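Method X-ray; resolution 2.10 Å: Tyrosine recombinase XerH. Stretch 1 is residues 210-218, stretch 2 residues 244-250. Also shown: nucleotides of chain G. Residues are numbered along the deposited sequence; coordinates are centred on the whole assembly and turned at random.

Stretch 1, residues 210-218: FTGMRSNEA
Stretch 2 (244-250) YRAVMLK

Contact between a segment that leaves one helix and enters another (residues 210-218) and a β-strand (residues 244-250) in one chain of the tyrosine recombinase XerH. Phe210 and Thr211 close a helix that begins earlier in the chain; Gly212 leaves helical geometry with positive phi (79/19), a conformation that favours glycine. Met213 (-72/157) and Arg214 (-69/165) are extended, and Arg214 is the N-cap residue of the helix that starts at Ser215 and continues past Ala218. The first turn of this helix is held by Ala218 N to Arg214 O at 3.2 Å, with a weak bond from Glu217 N to Arg214 O at 3.3 Å. The second stretch is strand throughout, its phi running from -151° to -59° and psi from 130° to 155°. The CA atoms of Thr211 and Val247 lie 6.7 Å apart, those of Glu217 and Arg245 10.4 Å, so the backbones diverge toward the Arg245 end and long side chains span the gap. Strand alternation sends the CA-to-CB bonds of Arg245, Val247 and Leu249 toward the first stretch.

At the wide end, Arg245 (p, t, t, chi4 96°) meets Glu217 (m, t, chi3 -40°) in a two-pronged salt bridge: NH2 of Arg245 donates to OE1 of Glu217 at 3.0 Å and NE of Arg245 to OE2 of Glu217 at 3.0 Å, with N-H...O angles of 170° and 165°. The carboxylate therefore approaches the guanidinium edge near its plane. OE1 of Glu217 also accepts from Arg214 N at 2.8 Å, tying the strand to the start of the helix. A water accepts from Arg245 NH2 at 2.6 Å and donates to Thr211 O at 3.3 Å, bridging to the end of the preceding helix.

At the narrow end the contact is largely apolar. Met213 (p, t, p) places CE 4.0 Å from CG2 of Val247 (m), while its CB lies 3.8 Å from Arg245 NH2. Thr211 (p) directs CG2 to within 4.2 Å of both Val247 CG2 and Leu249 CB. Phe210 (m, chi2 -59°) packs its CB 3.6 Å from CD1 of Leu249 (t, p), although its ring end leads away.

Beside the contact, OP1 of nucleotide DT22 accepts from Asn216 N at 2.9 Å (168°) and, weakly, from Arg214 NH1 at 3.3 Å. Arg214 (m, t, m, chi4 100°) also brings NH2 3.5 Å from OE2 of Glu217; the oxygen lies well out of the guanidinium plane, making this salt bridge one of charge alone.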

# COMPACT_ATOMS: atom_id res chain seq x y z
N PHE D 210 -28.83 20.99 10.41
CA PHE D 210 -29.74 20.71 9.31
C PHE D 210 -29.10 20.84 7.93
O PHE D 210 -29.52 20.18 6.98
CB PHE D 210 -30.96 21.64 9.38
CG PHE D 210 -31.89 21.33 10.53
CD1 PHE D 210 -32.48 20.08 10.64
CD2 PHE D 210 -32.18 22.29 11.48
CE1 PHE D 210 -33.33 19.79 11.69
CE2 PHE D 210 -33.04 22.01 12.53
CZ PHE D 210 -33.62 20.76 12.63
N THR D 211 -28.08 21.69 7.81
CA THR D 211 -27.44 21.91 6.52
C THR D 211 -26.11 21.16 6.40
O THR D 211 -25.72 20.74 5.31
CB THR D 211 -27.18 23.41 6.26
OG1 THR D 211 -26.34 23.94 7.29
CG2 THR D 211 -28.49 24.18 6.24
N GLY D 212 -25.42 21.00 7.52
CA GLY D 212 -24.15 20.29 7.53
C GLY D 212 -23.00 21.13 7.03
O GLY D 212 -21.96 20.60 6.64
N MET D 213 -23.17 22.45 7.02
CA MET D 213 -22.11 23.35 6.59
C MET D 213 -20.99 23.40 7.63
O MET D 213 -21.21 23.09 8.80
CB MET D 213 -22.66 24.76 6.33
CG MET D 213 -23.13 25.50 7.58
SD MET D 213 -23.68 27.18 7.23
CE MET D 213 -25.11 26.87 6.19
N ARG D 214 -19.79 23.77 7.19
CA ARG D 214 -18.64 23.82 8.08
C ARG D 214 -18.78 24.94 9.11
O ARG D 214 -19.62 25.83 8.96
CB ARG D 214 -17.34 24.00 7.28
CG ARG D 214 -16.97 22.80 6.42
CD ARG D 214 -15.65 23.01 5.70
NE ARG D 214 -15.73 24.04 4.67
CZ ARG D 214 -15.31 25.29 4.83
NH1 ARG D 214 -14.78 25.68 5.98
NH2 ARG D 214 -15.43 26.16 3.83
N SER D 215 -17.94 24.90 10.14
CA SER D 215 -17.98 25.87 11.23
C SER D 215 -17.79 27.30 10.72
O SER D 215 -18.58 28.19 11.04
CB SER D 215 -16.92 25.55 12.27
OG SER D 215 -17.13 24.27 12.85
N ASN D 216 -16.74 27.52 9.94
CA ASN D 216 -16.42 28.85 9.45
C ASN D 216 -17.47 29.38 8.48
O ASN D 216 -17.68 30.59 8.37
CB ASN D 216 -15.05 28.86 8.79
CG ASN D 216 -14.60 30.26 8.40
OD1 ASN D 216 -14.22 31.07 9.25
ND2 ASN D 216 -14.64 30.55 7.10
N GLU D 217 -18.14 28.47 7.77
CA GLU D 217 -19.20 28.85 6.85
C GLU D 217 -20.40 29.44 7.60
O GLU D 217 -21.00 30.41 7.15
CB GLU D 217 -19.65 27.64 6.02
CG GLU D 217 -18.61 27.15 5.03
CD GLU D 217 -19.10 25.98 4.19
OE1 GLU D 217 -19.79 25.10 4.74
OE2 GLU D 217 -18.80 25.95 2.98
N ALA D 218 -20.72 28.85 8.74
CA ALA D 218 -21.84 29.32 9.55
C ALA D 218 -21.49 30.63 10.26
O ALA D 218 -22.34 31.50 10.43
CB ALA D 218 -22.25 28.27 10.57
N TYR D 244 -19.75 31.17 -4.92
CA TYR D 244 -20.73 30.93 -3.87
C TYR D 244 -21.39 29.57 -4.06
O TYR D 244 -21.73 29.18 -5.17
CB TYR D 244 -21.80 32.03 -3.88
CG TYR D 244 -21.43 33.29 -3.13
CD1 TYR D 244 -20.55 34.22 -3.69
CD2 TYR D 244 -21.96 33.57 -1.88
CE1 TYR D 244 -20.22 35.38 -3.01
CE2 TYR D 244 -21.63 34.73 -1.20
CZ TYR D 244 -20.76 35.63 -1.77
OH TYR D 244 -20.43 36.78 -1.09
N ARG D 245 -21.57 28.85 -2.96
CA ARG D 245 -22.31 27.59 -3.00
C ARG D 245 -23.62 27.75 -2.23
O ARG D 245 -23.72 28.59 -1.33
CB ARG D 245 -21.48 26.44 -2.43
CG ARG D 245 -21.47 26.33 -0.91
CD ARG D 245 -20.64 25.13 -0.47
NE ARG D 245 -20.75 24.87 0.96
CZ ARG D 245 -21.59 23.99 1.50
NH1 ARG D 245 -22.40 23.29 0.72
NH2 ARG D 245 -21.62 23.82 2.81
N ALA D 246 -24.62 26.95 -2.58
CA ALA D 246 -25.94 27.11 -2.00
C ALA D 246 -26.40 25.88 -1.23
O ALA D 246 -26.10 24.75 -1.59
CB ALA D 246 -26.95 27.44 -3.10
N VAL D 247 -27.13 26.13 -0.14
CA VAL D 247 -27.77 25.07 0.62
C VAL D 247 -29.23 25.45 0.87
O VAL D 247 -29.57 26.63 0.93
CB VAL D 247 -27.06 24.81 1.97
CG1 VAL D 247 -25.67 24.24 1.74
CG2 VAL D 247 -27.00 26.08 2.80
N MET D 248 -30.09 24.44 0.99
CA MET D 248 -31.50 24.70 1.24
C MET D 248 -31.92 24.15 2.60
O MET D 248 -31.39 23.15 3.08
CB MET D 248 -32.36 24.09 0.13
CG MET D 248 -32.14 24.72 -1.23
SD MET D 248 -33.25 24.08 -2.50
CE MET D 248 -34.83 24.63 -1.88
N LEU D 249 -32.89 24.83 3.22
CA LEU D 249 -33.36 24.46 4.55
C LEU D 249 -34.82 24.86 4.73
O LEU D 249 -35.19 26.00 4.44
CB LEU D 249 -32.49 25.11 5.62
CG LEU D 249 -32.96 25.05 7.08
CD1 LEU D 249 -33.23 23.62 7.50
CD2 LEU D 249 -31.94 25.71 8.00
N LYS D 250 -35.64 23.92 5.20
CA LYS D 250 -37.05 24.18 5.43
C LYS D 250 -37.24 25.32 6.43
O LYS D 250 -36.55 25.39 7.44
CB LYS D 250 -37.76 22.92 5.92
CG LYS D 250 -37.88 21.84 4.85
CD LYS D 250 -38.70 20.66 5.35
CE LYS D 250 -38.96 19.66 4.23
NZ LYS D 250 -39.79 18.51 4.69
P DT G 22 -13.29 25.42 9.55
OP1 DT G 22 -14.74 25.52 9.27
OP2 DT G 22 -12.53 26.62 9.96
O5' DT G 22 -13.06 24.29 10.66
C5' DT G 22 -13.56 22.98 10.45
C4' DT G 22 -13.03 22.01 11.50
O4' DT G 22 -11.58 22.05 11.50
C3' DT G 22 -13.47 22.30 12.94
O3' DT G 22 -13.96 21.10 13.53
C2' DT G 22 -12.19 22.80 13.62
C1' DT G 22 -11.11 22.08 12.83
N1 DT G 22 -9.80 22.78 12.85
C2 DT G 22 -8.70 22.13 13.35
O2 DT G 22 -8.73 20.99 13.79
N3 DT G 22 -7.54 22.87 13.33
C4 DT G 22 -7.38 24.16 12.86
O4 DT G 22 -6.30 24.74 12.88
C5 DT G 22 -8.58 24.78 12.35
C7 DT G 22 -8.54 26.18 11.81
C6 DT G 22 -9.72 24.07 12.37
O HOH W 1 -23.20 21.82 3.51